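Local coordinates for ribose-phosphate pyrophosphokinase (Mycobacterium smegmatis, PDB 5MP7), which probably makes phosphoribosyl pyrophosphate by transferring the pyrophosphoryl group of ATP to the 1-hydroxyl of ribose 5-phosphate, with magnesium as cofactor, at residues A[100-105]-A[116-121]; A[131-137]-A[149-155]; A[259-263]-A[284-288]; A[18-24]-A[64-68]. Numbering follows the deposited sequence.

Interaction 1. Residues A[100-105]-A[116-121]; sequences YPYARQ and SARLVA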
loop_
_atom_site.group_PDB
_atom_site.type_symbol
_atom_site.label_atom_id
_atom_site.label_comp_id
_atom_site.label_asym_id
_atom_site.label_seq_id
_atom_site.Cartn_x
_atom_site.Cartn_y
_atom_site.Cartn_z
ATOM N N TYR A 100 17.094 57.136 14.808
ATOM C CA TYR A 100 18.344 56.417 14.552
ATOM C C TYR A 100 18.296 55.048 15.223
ATOM O O TYR A 100 18.207 54.950 16.439
ATOM C CB TYR A 100 19.506 57.240 15.059
ATOM C CG TYR A 100 20.864 56.758 14.650
ATOM C CD1 TYR A 100 21.495 55.711 15.326
ATOM C CD2 TYR A 100 21.582 57.402 13.653
ATOM C CE1 TYR A 100 22.783 55.305 14.999
ATOM C CE2 TYR A 100 22.887 56.994 13.303
ATOM C CZ TYR A 100 23.478 55.959 13.997
ATOM O OH TYR A 100 24.734 55.532 13.699
ATOM N N PRO A 101 18.298 53.986 14.443
ATOM C CA PRO A 101 18.235 52.658 15.036
ATOM C C PRO A 101 19.488 52.287 15.829
ATOM O O PRO A 101 20.594 52.625 15.407
ATOM C CB PRO A 101 18.118 51.723 13.814
ATOM C CG PRO A 101 18.542 52.512 12.642
ATOM C CD PRO A 101 18.646 53.948 13.019
ATOM N N TYR A 102 19.266 51.580 16.944
ATOM C CA TYR A 102 20.258 51.138 17.870
ATOM C C TYR A 102 20.909 52.269 18.646
ATOM O O TYR A 102 21.960 52.072 19.253
ATOM C CB TYR A 102 21.313 50.258 17.168
ATOM C CG TYR A 102 20.758 48.958 16.778
ATOM C CD1 TYR A 102 20.662 47.954 17.693
ATOM C CD2 TYR A 102 20.278 48.738 15.488
ATOM C CE1 TYR A 102 20.149 46.725 17.349
ATOM C CE2 TYR A 102 19.756 47.520 15.116
ATOM C CZ TYR A 102 19.695 46.510 16.059
ATOM O OH TYR A 102 19.096 45.325 15.758
ATOM N N ALA A 103 20.311 53.448 18.650
ATOM C CA ALA A 103 20.890 54.613 19.365
ATOM C C ALA A 103 21.077 54.372 20.842
ATOM O O ALA A 103 22.016 54.901 21.409
ATOM C CB ALA A 103 20.068 55.863 19.137
ATOM N N ARG A 104 20.211 53.558 21.456
ATOM C CA ARG A 104 20.363 53.239 22.862
ATOM C C ARG A 104 21.591 52.380 23.189
ATOM O O ARG A 104 22.137 52.484 24.287
ATOM C CB ARG A 104 19.098 52.614 23.412
ATOM C CG ARG A 104 18.009 53.655 23.635
ATOM C CD ARG A 104 16.677 53.013 23.979
ATOM N NE ARG A 104 16.214 52.147 22.895
ATOM C CZ ARG A 104 15.133 51.363 22.947
ATOM N NH1 ARG A 104 14.369 51.304 24.036
ATOM N NH2 ARG A 104 14.807 50.646 21.881
ATOM N N GLN A 105 22.050 51.566 22.239
ATOM C CA GLN A 105 23.295 50.802 22.400
ATOM C C GLN A 105 24.514 51.596 21.891
ATOM O O GLN A 105 25.106 51.256 20.885
ATOM C CB GLN A 105 23.143 49.463 21.700
ATOM C CG GLN A 105 24.249 48.461 22.013
ATOM C CD GLN A 105 24.238 47.975 23.457
ATOM O OE1 GLN A 105 23.191 47.649 24.012
ATOM N NE2 GLN A 105 25.403 47.949 24.081
ATOM N N SER A 116 26.374 48.966 19.094
ATOM C CA SER A 116 25.548 48.824 17.897
ATOM C C SER A 116 25.297 50.117 17.143
ATOM O O SER A 116 25.125 50.081 15.939
ATOM C CB SER A 116 24.234 48.217 18.268
ATOM O OG SER A 116 24.459 46.891 18.583
ATOM N N ALA A 117 25.236 51.244 17.850
ATOM C CA ALA A 117 25.041 52.536 17.205
ATOM C C ALA A 117 26.227 52.876 16.301
ATOM O O ALA A 117 26.058 53.501 15.267
ATOM C CB ALA A 117 24.842 53.622 18.236
ATOM N N ARG A 118 27.424 52.472 16.715
ATOM C CA ARG A 118 28.620 52.685 15.911
ATOM C C ARG A 118 28.603 51.731 14.700
ATOM O O ARG A 118 28.995 52.114 13.601
ATOM C CB ARG A 118 29.906 52.537 16.761
ATOM C CG ARG A 118 31.220 52.449 15.966
ATOM C CD ARG A 118 31.436 53.670 15.107
ATOM N NE ARG A 118 32.460 53.601 14.082
ATOM C CZ ARG A 118 33.733 53.979 14.188
ATOM N NH1 ARG A 118 34.501 53.930 13.112
ATOM N NH2 ARG A 118 34.276 54.386 15.333
ATOM N N LEU A 119 28.135 50.508 14.897
ATOM C CA LEU A 119 28.049 49.552 13.785
ATOM C C LEU A 119 27.095 50.049 12.705
ATOM O O LEU A 119 27.411 49.960 11.549
ATOM C CB LEU A 119 27.599 48.173 14.261
ATOM C CG LEU A 119 27.382 47.096 13.201
ATOM C CD1 LEU A 119 28.688 46.687 12.560
ATOM C CD2 LEU A 119 26.670 45.913 13.829
ATOM N N VAL A 120 25.966 50.638 13.092
ATOM C CA VAL A 120 25.033 51.217 12.125
ATOM C C VAL A 120 25.687 52.292 11.272
ATOM O O VAL A 120 25.493 52.330 10.053
ATOM C CB VAL A 120 23.801 51.786 12.828
ATOM C CG1 VAL A 120 22.949 52.657 11.901
ATOM C CG2 VAL A 120 22.943 50.659 13.369
ATOM N N ALA A 121 26.442 53.191 11.893
ATOM C CA ALA A 121 27.136 54.233 11.129
ATOM C C ALA A 121 28.153 53.654 10.154
ATOM O O ALA A 121 28.266 54.158 9.061
ATOM C CB ALA A 121 27.805 55.250 12.050
#
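Tyr100 lays its ring along the first turn of helix 116-127: CE1 stands 4.2 Å from CB of Ala117 and CZ 3.9 Å from CG1 of Val120. The phenol ends in a hydrogen bond, OH donating to O of Ala117 at 2.9 Å, with the acceptor close to the ring plane. That carbonyl also receives only a weak helical bond, from N of Ala121 at 3.4 Å. Tyr102 packs on the same helical turn, CD1 3.6 Å from CB of Ser116 and CD2 3.9 Å from CG2 of Val120, so Val120, whose CA-to-CB bond points toward the loop, touches both tyrosines. Two consecutive beta turns, type II over Tyr100-Ala103 and type I over Tyr102-Gln105, fold residues 100-105 back on the helix; the positive phi of Tyr102 (68°) fits the third position of the type II turn. Here the loop after strand 92-97 of the parallel N-terminal sheet carries Arg104 and Gln105, predicted to bind ATP. Glu47 of the second subunit, also in a predicted ATP site, forms a salt bridge with Arg104 and accepts a hydrogen bond from N of Tyr102, placing the turns at a subunit interface. The OH of Tyr102 bonds to Asn72 of its own chain. At the far end of the turns, N of Ala117 donates to O of Gln105 (3.0 Å, 168°), tying the helix start to the loop.

Interaction 2. Residues A[131-137]-A[149-155]; sequences RIVSVDL and PVDHMRA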
loop_
_atom_site.group_PDB
_atom_site.type_symbol
_atom_site.label_atom_id
_atom_site.label_comp_id
_atom_site.label_asym_id
_atom_site.label_seq_id
_atom_site.Cartn_x
_atom_site.Cartn_y
_atom_site.Cartn_z
ATOM N N ARG A 131 26.563 61.234 3.970
ATOM C CA ARG A 131 26.048 62.088 5.015
ATOM C C ARG A 131 24.908 61.357 5.728
ATOM O O ARG A 131 24.254 60.513 5.138
ATOM C CB ARG A 131 25.534 63.345 4.382
ATOM C CG ARG A 131 24.936 64.335 5.357
ATOM C CD ARG A 131 24.355 65.548 4.692
ATOM N NE ARG A 131 25.428 66.419 4.210
ATOM C CZ ARG A 131 26.001 66.367 3.011
ATOM N NH1 ARG A 131 25.590 65.504 2.080
ATOM N NH2 ARG A 131 26.975 67.241 2.723
ATOM N N ILE A 132 24.727 61.638 7.009
ATOM C CA ILE A 132 23.614 61.134 7.794
ATOM C C ILE A 132 22.862 62.332 8.389
ATOM O O ILE A 132 23.463 63.261 8.900
ATOM C CB ILE A 132 24.095 60.232 8.913
ATOM C CG1 ILE A 132 24.634 58.951 8.339
ATOM C CG2 ILE A 132 22.965 59.887 9.857
ATOM C CD1 ILE A 132 25.284 58.062 9.385
ATOM N N VAL A 133 21.542 62.303 8.298
ATOM C CA VAL A 133 20.674 63.301 8.910
ATOM C C VAL A 133 19.753 62.555 9.874
ATOM O O VAL A 133 19.105 61.565 9.500
ATOM C CB VAL A 133 19.798 63.960 7.886
ATOM C CG1 VAL A 133 18.778 64.852 8.548
ATOM C CG2 VAL A 133 20.650 64.764 6.924
ATOM N N SER A 134 19.688 63.029 11.114
ATOM C CA SER A 134 18.853 62.401 12.126
ATOM C C SER A 134 18.227 63.432 13.029
ATOM O O SER A 134 18.650 64.592 13.060
ATOM C CB SER A 134 19.709 61.422 12.900
ATOM O OG SER A 134 18.924 60.403 13.478
ATOM N N VAL A 135 17.212 63.025 13.773
ATOM C CA VAL A 135 16.525 63.942 14.661
ATOM C C VAL A 135 16.674 63.426 16.073
ATOM O O VAL A 135 16.307 62.287 16.342
ATOM C CB VAL A 135 15.017 64.043 14.329
ATOM C CG1 VAL A 135 14.330 65.088 15.221
ATOM C CG2 VAL A 135 14.807 64.392 12.854
ATOM N N ASP A 136 17.117 64.294 16.978
ATOM C CA ASP A 136 17.189 64.004 18.408
ATOM C C ASP A 136 17.759 62.634 18.777
ATOM O O ASP A 136 17.086 61.744 19.337
ATOM C CB ASP A 136 15.856 64.283 19.117
ATOM C CG ASP A 136 15.585 65.798 19.307
ATOM O OD1 ASP A 136 16.513 66.575 19.679
ATOM O OD2 ASP A 136 14.436 66.236 19.060
ATOM N N LEU A 137 19.031 62.483 18.437
ATOM C CA LEU A 137 19.812 61.339 18.844
ATOM C C LEU A 137 19.746 61.118 20.358
ATOM O O LEU A 137 19.696 62.059 21.140
ATOM C CB LEU A 137 21.251 61.520 18.396
ATOM C CG LEU A 137 21.422 61.656 16.895
ATOM C CD1 LEU A 137 22.781 62.224 16.563
ATOM C CD2 LEU A 137 21.201 60.320 16.215
ATOM N N PRO A 149 29.977 64.285 7.428
ATOM C CA PRO A 149 28.960 65.183 7.977
ATOM C C PRO A 149 27.737 64.439 8.580
ATOM O O PRO A 149 27.220 63.494 7.984
ATOM C CB PRO A 149 28.524 66.026 6.762
ATOM C CG PRO A 149 29.587 65.833 5.726
ATOM C CD PRO A 149 30.197 64.494 5.980
ATOM N N VAL A 150 27.312 64.867 9.759
ATOM C CA VAL A 150 26.097 64.362 10.395
ATOM C C VAL A 150 25.284 65.546 10.862
ATOM O O VAL A 150 25.659 66.196 11.804
ATOM C CB VAL A 150 26.398 63.504 11.630
ATOM C CG1 VAL A 150 25.103 63.089 12.332
ATOM C CG2 VAL A 150 27.194 62.288 11.228
ATOM N N ASP A 151 24.178 65.828 10.203
ATOM C CA ASP A 151 23.281 66.931 10.618
ATOM C C ASP A 151 22.323 66.429 11.684
ATOM O O ASP A 151 21.469 65.581 11.414
ATOM C CB ASP A 151 22.566 67.535 9.397
ATOM C CG ASP A 151 23.444 68.579 8.651
ATOM O OD1 ASP A 151 23.579 69.709 9.166
ATOM O OD2 ASP A 151 24.006 68.285 7.564
ATOM N N HIS A 152 22.509 66.895 12.914
ATOM C CA HIS A 152 21.723 66.432 14.058
ATOM C C HIS A 152 20.650 67.454 14.340
ATOM O O HIS A 152 20.897 68.446 14.988
ATOM C CB HIS A 152 22.617 66.253 15.282
ATOM C CG HIS A 152 21.891 65.857 16.540
ATOM N ND1 HIS A 152 22.515 65.836 17.763
ATOM C CD2 HIS A 152 20.607 65.487 16.773
ATOM C CE1 HIS A 152 21.657 65.466 18.696
ATOM N NE2 HIS A 152 20.490 65.258 18.123
ATOM N N MET A 153 19.449 67.180 13.871
ATOM C CA MET A 153 18.332 68.125 13.980
ATOM C C MET A 153 17.619 67.973 15.302
ATOM O O MET A 153 17.489 66.878 15.853
ATOM C CB MET A 153 17.363 67.914 12.811
ATOM C CG MET A 153 18.000 68.089 11.436
ATOM S SD MET A 153 18.821 69.701 11.222
ATOM C CE MET A 153 20.526 69.517 11.743
ATOM N N ARG A 154 17.160 69.095 15.819
ATOM C CA ARG A 154 16.497 69.112 17.101
ATOM C C ARG A 154 15.050 69.506 16.971
ATOM O O ARG A 154 14.737 70.443 16.289
ATOM C CB ARG A 154 17.207 70.093 18.031
ATOM C CG ARG A 154 18.218 69.452 18.952
ATOM C CD ARG A 154 19.576 69.378 18.321
ATOM N NE ARG A 154 20.582 69.114 19.351
ATOM C CZ ARG A 154 21.895 69.100 19.129
ATOM N NH1 ARG A 154 22.392 69.371 17.901
ATOM N NH2 ARG A 154 22.710 68.818 20.142
ATOM N N ALA A 155 14.177 68.808 17.687
ATOM C CA ALA A 155 12.749 69.123 17.729
ATOM C C ALA A 155 12.375 70.037 18.908
ATOM O O ALA A 155 11.212 70.356 19.096
ATOM C CB ALA A 155 11.958 67.821 17.815
#
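Strands 131-135 and 150-153 run parallel, their axes 4.7 Å apart at closest approach and 13° from alignment. Five backbone hydrogen bonds zigzag between them: Ile132 N to Pro149 O (3.3 Å), Asp151 N to Ile132 O (3.0 Å), Ser134 N to Asp151 O (3.1 Å), Met153 N to Ser134 O (2.8 Å) and Asp136 N to Met153 O (2.8 Å). Past the strand ends, OD2 of Asp136 takes up the amide N of Ala155 at 2.9 Å and also bonds to Thr259. Ile132, Ser134, Val150 and His152 share one face; Val133, Val135, Asp151 and Met153 share the other, which packs on helix 302-314. CD1 of Leu137 sits 3.8 Å from the centroid of the His152 ring, 10° off its normal, a CH-pi contact. Strand 150-153 is one of the two edge strands of the chain's five-stranded parallel sheet, and the neighbouring 131-135 leads into a loop holding His138, a predicted magnesium ligand: loops at the C-terminal ends of parallel strands are the usual place for an active site in such alpha/beta domains.

Interaction 3. Residues A[259-263]-A[284-288]; sequences THGVL and TLPIT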
loop_
_atom_site.group_PDB
_atom_site.type_symbol
_atom_site.label_atom_id
_atom_site.label_comp_id
_atom_site.label_asym_id
_atom_site.label_seq_id
_atom_site.Cartn_x
_atom_site.Cartn_y
_atom_site.Cartn_z
ATOM N N THR A 259 10.283 63.331 21.511
ATOM C CA THR A 259 10.399 63.373 20.076
ATOM C C THR A 259 9.882 62.114 19.427
ATOM O O THR A 259 9.110 62.197 18.475
ATOM C CB THR A 259 11.838 63.593 19.675
ATOM O OG1 THR A 259 12.253 64.836 20.234
ATOM C CG2 THR A 259 11.982 63.697 18.201
ATOM N N HIS A 260 10.313 60.960 19.895
ATOM C CA HIS A 260 10.008 59.730 19.199
ATOM C C HIS A 260 8.955 58.913 19.906
ATOM O O HIS A 260 9.149 58.530 21.052
ATOM C CB HIS A 260 11.268 58.872 19.083
ATOM C CG HIS A 260 12.428 59.601 18.503
ATOM N ND1 HIS A 260 12.480 59.959 17.174
ATOM C CD2 HIS A 260 13.582 60.030 19.066
ATOM C CE1 HIS A 260 13.619 60.590 16.941
ATOM N NE2 HIS A 260 14.303 60.649 18.076
ATOM N N GLY A 261 7.860 58.637 19.213
ATOM C CA GLY A 261 6.808 57.820 19.732
ATOM C C GLY A 261 7.023 56.454 19.152
ATOM O O GLY A 261 6.604 56.203 18.049
ATOM N N VAL A 262 7.669 55.577 19.905
ATOM C CA VAL A 262 7.847 54.184 19.504
ATOM C C VAL A 262 6.575 53.486 19.905
ATOM O O VAL A 262 6.025 52.705 19.150
ATOM C CB VAL A 262 9.048 53.539 20.202
ATOM C CG1 VAL A 262 9.236 52.102 19.759
ATOM C CG2 VAL A 262 10.328 54.354 19.963
ATOM N N LEU A 263 6.123 53.775 21.127
ATOM C CA LEU A 263 4.791 53.378 21.633
ATOM C C LEU A 263 4.442 51.909 21.435
ATOM O O LEU A 263 3.381 51.566 20.955
ATOM C CB LEU A 263 3.720 54.270 21.032
ATOM C CG LEU A 263 3.861 55.750 21.412
ATOM C CD1 LEU A 263 2.910 56.581 20.570
ATOM C CD2 LEU A 263 3.572 55.995 22.885
ATOM N N THR A 284 8.333 61.142 13.739
ATOM C CA THR A 284 9.557 60.540 13.220
ATOM C C THR A 284 9.313 59.079 12.940
ATOM O O THR A 284 9.934 58.527 12.073
ATOM C CB THR A 284 10.736 60.652 14.207
ATOM O OG1 THR A 284 10.296 60.341 15.526
ATOM C CG2 THR A 284 11.358 62.049 14.182
ATOM N N LEU A 285 8.419 58.485 13.703
ATOM C CA LEU A 285 7.916 57.146 13.515
ATOM C C LEU A 285 6.460 57.228 13.169
ATOM O O LEU A 285 5.811 58.202 13.534
ATOM C CB LEU A 285 8.045 56.356 14.812
ATOM C CG LEU A 285 9.520 56.086 15.109
ATOM C CD1 LEU A 285 9.783 55.914 16.577
ATOM C CD2 LEU A 285 10.034 54.854 14.369
ATOM N N PRO A 286 5.928 56.225 12.441
ATOM C CA PRO A 286 4.526 56.333 12.027
ATOM C C PRO A 286 3.643 56.042 13.237
ATOM O O PRO A 286 3.845 55.051 13.915
ATOM C CB PRO A 286 4.375 55.248 10.962
ATOM C CG PRO A 286 5.429 54.278 11.280
ATOM C CD PRO A 286 6.558 54.999 11.934
ATOM N N ILE A 287 2.696 56.921 13.517
ATOM C CA ILE A 287 1.807 56.730 14.638
ATOM C C ILE A 287 0.521 56.137 14.083
ATOM O O ILE A 287 -0.356 56.879 13.658
ATOM C CB ILE A 287 1.494 58.065 15.352
ATOM C CG1 ILE A 287 2.770 58.910 15.584
ATOM C CG2 ILE A 287 0.769 57.772 16.655
ATOM C CD1 ILE A 287 3.784 58.318 16.548
ATOM N N THR A 288 0.414 54.812 14.095
ATOM C CA THR A 288 -0.745 54.131 13.538
ATOM C C THR A 288 -1.933 54.262 14.471
ATOM O O THR A 288 -1.797 54.711 15.628
ATOM C CB THR A 288 -0.474 52.628 13.310
ATOM O OG1 THR A 288 -0.185 51.964 14.554
ATOM C CG2 THR A 288 0.672 52.434 12.333
#
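This is a buried loop-to-strand contact at the junction of the two domains, where the short strand 260-261 meets the loop that follows strand 278-282. The chain turns a corner at Thr259, so residues 260-261 leave the seven-stranded sheet and pair with strand 232-233 instead. No backbone hydrogen bond joins the segments: the nearest CA pairs, His260-Thr284 at 6.1 Å and Gly261-Leu285 at 6.4 Å, lie wider than in a sheet, and the polar link is made by side chains. ND1 of His260 and OG1 of Thr284 are hydrogen-bonded at 2.8 Å, with OG1 near the plane of the imidazole; either atom could be the donor. The opposite ring nitrogen, NE2, bonds to O of Asp136 in the N-terminal domain. The remainder is van der Waals packing: apolar between CD1 of Leu285 and CG2 of Val262 (3.8 Å) and between CD1 of Ile287 and CD1 of Leu263 (4.5 Å), while both CD1 methyls also lie against O of Gly261, at 3.5 Å for Leu285 and 3.8 Å for Ile287. A side chain on Gly261 would be tight, since an ideal CB would fall 3.3 Å from CD1 of Ile287. Val262 touches Asp234, predicted to bind ribose 5-phosphate, so the contact borders the probable ribose 5-phosphate-binding loop, Asp234 to Thr238, which follows parallel strand 225-230 and short strand 232-233, as in type I PRTase-like domains.

Interaction 4. Residues A[18-24]-A[64-68]; sequences RAHPELA and LQSHP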
loop_
_atom_site.group_PDB
_atom_site.type_symbol
_atom_site.label_atom_id
_atom_site.label_comp_id
_atom_site.label_asym_id
_atom_site.label_seq_id
_atom_site.Cartn_x
_atom_site.Cartn_y
_atom_site.Cartn_z
ATOM N N ARG A 18 9.496 51.847 2.480
ATOM C CA ARG A 18 8.073 51.551 2.696
ATOM C C ARG A 18 7.596 51.702 4.137
ATOM O O ARG A 18 6.413 51.628 4.372
ATOM C CB ARG A 18 7.781 50.110 2.273
ATOM C CG ARG A 18 7.914 49.862 0.780
ATOM C CD ARG A 18 7.809 48.368 0.498
ATOM N NE ARG A 18 8.995 47.650 0.984
ATOM C CZ ARG A 18 9.076 46.339 1.250
ATOM N NH1 ARG A 18 8.022 45.550 1.085
ATOM N NH2 ARG A 18 10.232 45.820 1.668
ATOM N N ALA A 19 8.493 51.908 5.091
ATOM C CA ALA A 19 8.111 51.922 6.496
ATOM C C ALA A 19 7.167 53.072 6.920
ATOM O O ALA A 19 6.330 52.887 7.790
ATOM C CB ALA A 19 9.344 51.911 7.397
ATOM N N HIS A 20 7.299 54.249 6.328
ATOM C CA HIS A 20 6.562 55.361 6.836
ATOM C C HIS A 20 6.199 56.250 5.691
ATOM O O HIS A 20 6.747 57.323 5.539
ATOM C CB HIS A 20 7.382 56.061 7.897
ATOM C CG HIS A 20 6.621 57.111 8.647
ATOM N ND1 HIS A 20 7.232 57.986 9.517
ATOM C CD2 HIS A 20 5.321 57.471 8.610
ATOM C CE1 HIS A 20 6.343 58.837 9.979
ATOM N NE2 HIS A 20 5.175 58.551 9.444
ATOM N N PRO A 21 5.205 55.814 4.898
ATOM C CA PRO A 21 4.765 56.534 3.689
ATOM C C PRO A 21 4.159 57.949 3.900
ATOM O O PRO A 21 4.353 58.815 3.042
ATOM C CB PRO A 21 3.758 55.565 3.031
ATOM C CG PRO A 21 3.403 54.544 4.085
ATOM C CD PRO A 21 4.499 54.526 5.099
ATOM N N GLU A 22 3.457 58.191 4.999
ATOM C CA GLU A 22 2.931 59.538 5.279
ATOM C C GLU A 22 4.031 60.567 5.429
ATOM O O GLU A 22 3.904 61.695 4.944
ATOM C CB GLU A 22 2.007 59.548 6.528
ATOM C CG GLU A 22 0.592 58.886 6.270
ATOM C CD GLU A 22 -0.210 58.578 7.545
ATOM O OE1 GLU A 22 0.128 59.123 8.624
ATOM O OE2 GLU A 22 -1.192 57.790 7.477
ATOM N N LEU A 23 5.115 60.207 6.109
ATOM C CA LEU A 23 6.197 61.160 6.304
ATOM C C LEU A 23 6.825 61.485 4.964
ATOM O O LEU A 23 7.111 62.653 4.690
ATOM C CB LEU A 23 7.264 60.643 7.249
ATOM C CG LEU A 23 8.432 61.580 7.561
ATOM C CD1 LEU A 23 7.971 62.907 8.167
ATOM C CD2 LEU A 23 9.362 60.872 8.524
ATOM N N ALA A 24 7.061 60.452 4.157
ATOM C CA ALA A 24 7.683 60.641 2.839
ATOM C C ALA A 24 6.865 61.563 1.950
ATOM O O ALA A 24 7.392 62.433 1.277
ATOM C CB ALA A 24 7.908 59.287 2.146
ATOM N N LEU A 64 15.193 58.411 2.448
ATOM C CA LEU A 64 14.441 58.587 3.659
ATOM C C LEU A 64 13.859 57.267 4.120
ATOM O O LEU A 64 13.078 56.663 3.432
ATOM C CB LEU A 64 13.335 59.607 3.414
ATOM C CG LEU A 64 12.246 59.830 4.473
ATOM C CD1 LEU A 64 12.776 60.172 5.849
ATOM C CD2 LEU A 64 11.363 60.969 3.973
ATOM N N GLN A 65 14.249 56.825 5.300
ATOM C CA GLN A 65 13.677 55.641 5.883
ATOM C C GLN A 65 13.478 55.843 7.391
ATOM O O GLN A 65 14.438 56.106 8.141
ATOM C CB GLN A 65 14.592 54.426 5.619
ATOM C CG GLN A 65 14.069 53.106 6.139
ATOM C CD GLN A 65 12.951 52.525 5.261
ATOM O OE1 GLN A 65 11.898 53.121 5.090
ATOM N NE2 GLN A 65 13.185 51.339 4.720
ATOM N N SER A 66 12.250 55.640 7.835
ATOM C CA SER A 66 11.956 55.519 9.250
ATOM C C SER A 66 12.113 54.042 9.695
ATOM O O SER A 66 12.140 53.161 8.871
ATOM C CB SER A 66 10.559 56.010 9.483
ATOM O OG SER A 66 10.363 56.237 10.841
ATOM N N HIS A 67 12.239 53.777 10.991
ATOM C CA HIS A 67 12.620 52.449 11.485
ATOM C C HIS A 67 11.724 51.988 12.608
ATOM O O HIS A 67 12.183 51.743 13.732
ATOM C CB HIS A 67 14.080 52.438 11.937
ATOM C CG HIS A 67 15.033 52.576 10.809
ATOM N ND1 HIS A 67 15.464 53.795 10.352
ATOM C CD2 HIS A 67 15.605 51.651 10.012
ATOM C CE1 HIS A 67 16.250 53.622 9.313
ATOM N NE2 HIS A 67 16.362 52.326 9.092
ATOM N N PRO A 68 10.427 51.848 12.325
ATOM C CA PRO A 68 9.554 51.212 13.289
ATOM C C PRO A 68 9.751 49.680 13.305
ATOM O O PRO A 68 10.455 49.133 12.469
ATOM C CB PRO A 68 8.186 51.553 12.751
ATOM C CG PRO A 68 8.382 51.556 11.262
ATOM C CD PRO A 68 9.719 52.221 11.098
#
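Strand 12-16, helix 21-31 and strand 60-64 belong to the alpha/beta N-terminal domain, and here the loop entering that helix packs on the loop after strand 60-64, the neighbour of 12-16 in the parallel sheet, while the first helical turn packs on Leu64 at the strand's end. No hydrogen bond crosses between the segments; fit is set by side-chain shape. Leu64, with chi1 at 171° and chi2 at 55° (tp), extends toward the helix, bringing CD2 within 3.9 Å of CA and 4.3 Å of CB of Ala24, and CD1 within 4.4 Å of CD2 of Leu23, itself also a tp rotamer. His20 occupies the N-cap position and is t at chi1; its CB meets CB of Ser66 at 3.6 Å. The t rotamer of Ser66 (chi1 -165°) accompanies a hydrogen bond from OG to O of Thr284, in the other domain. Gln65 starts away from the helix loop, but its t, p conformation returns OE1 to 3.6 Å from both N and CB of Ala19, while NE2 bonds to Glu77 and to O of Trp74. Arg18, m at chi1 and t at chi2, points away and reaches salt bridges with Glu77 and Asp42. Ala19, whose CA-to-CB bond is directed at the 64-68 loop, packs on it: its CB lies 3.4 Å from O of Ser66 and 3.7 Å from CD of Pro68.

Interactions 1, 2 and 4 sit around the five-stranded parallel sheet; interaction 3 lies in the other domain, at the junction, and reaches the first through its bonds to interactions 2 and 4. CB of Tyr100 packs on OG of Ser134 at 3.6 Å, connecting interactions 1 and 2; CG of Pro101 lies 4.0 Å from CG of His67, connecting 1 and 4. Probable hydrogen bonds tie 2 to 3, OD2 of Asp136 to OG1 of Thr259 (2.8 Å) and O of Asp136 to NE2 of His260 (3.2 Å), and 4 to 3, OG of Ser66 to O of Thr284 (2.6 Å). Arg104 of interaction 1, predicted to bind ATP, lies about 6 Å, side chain to side chain, from Val262 of interaction 3.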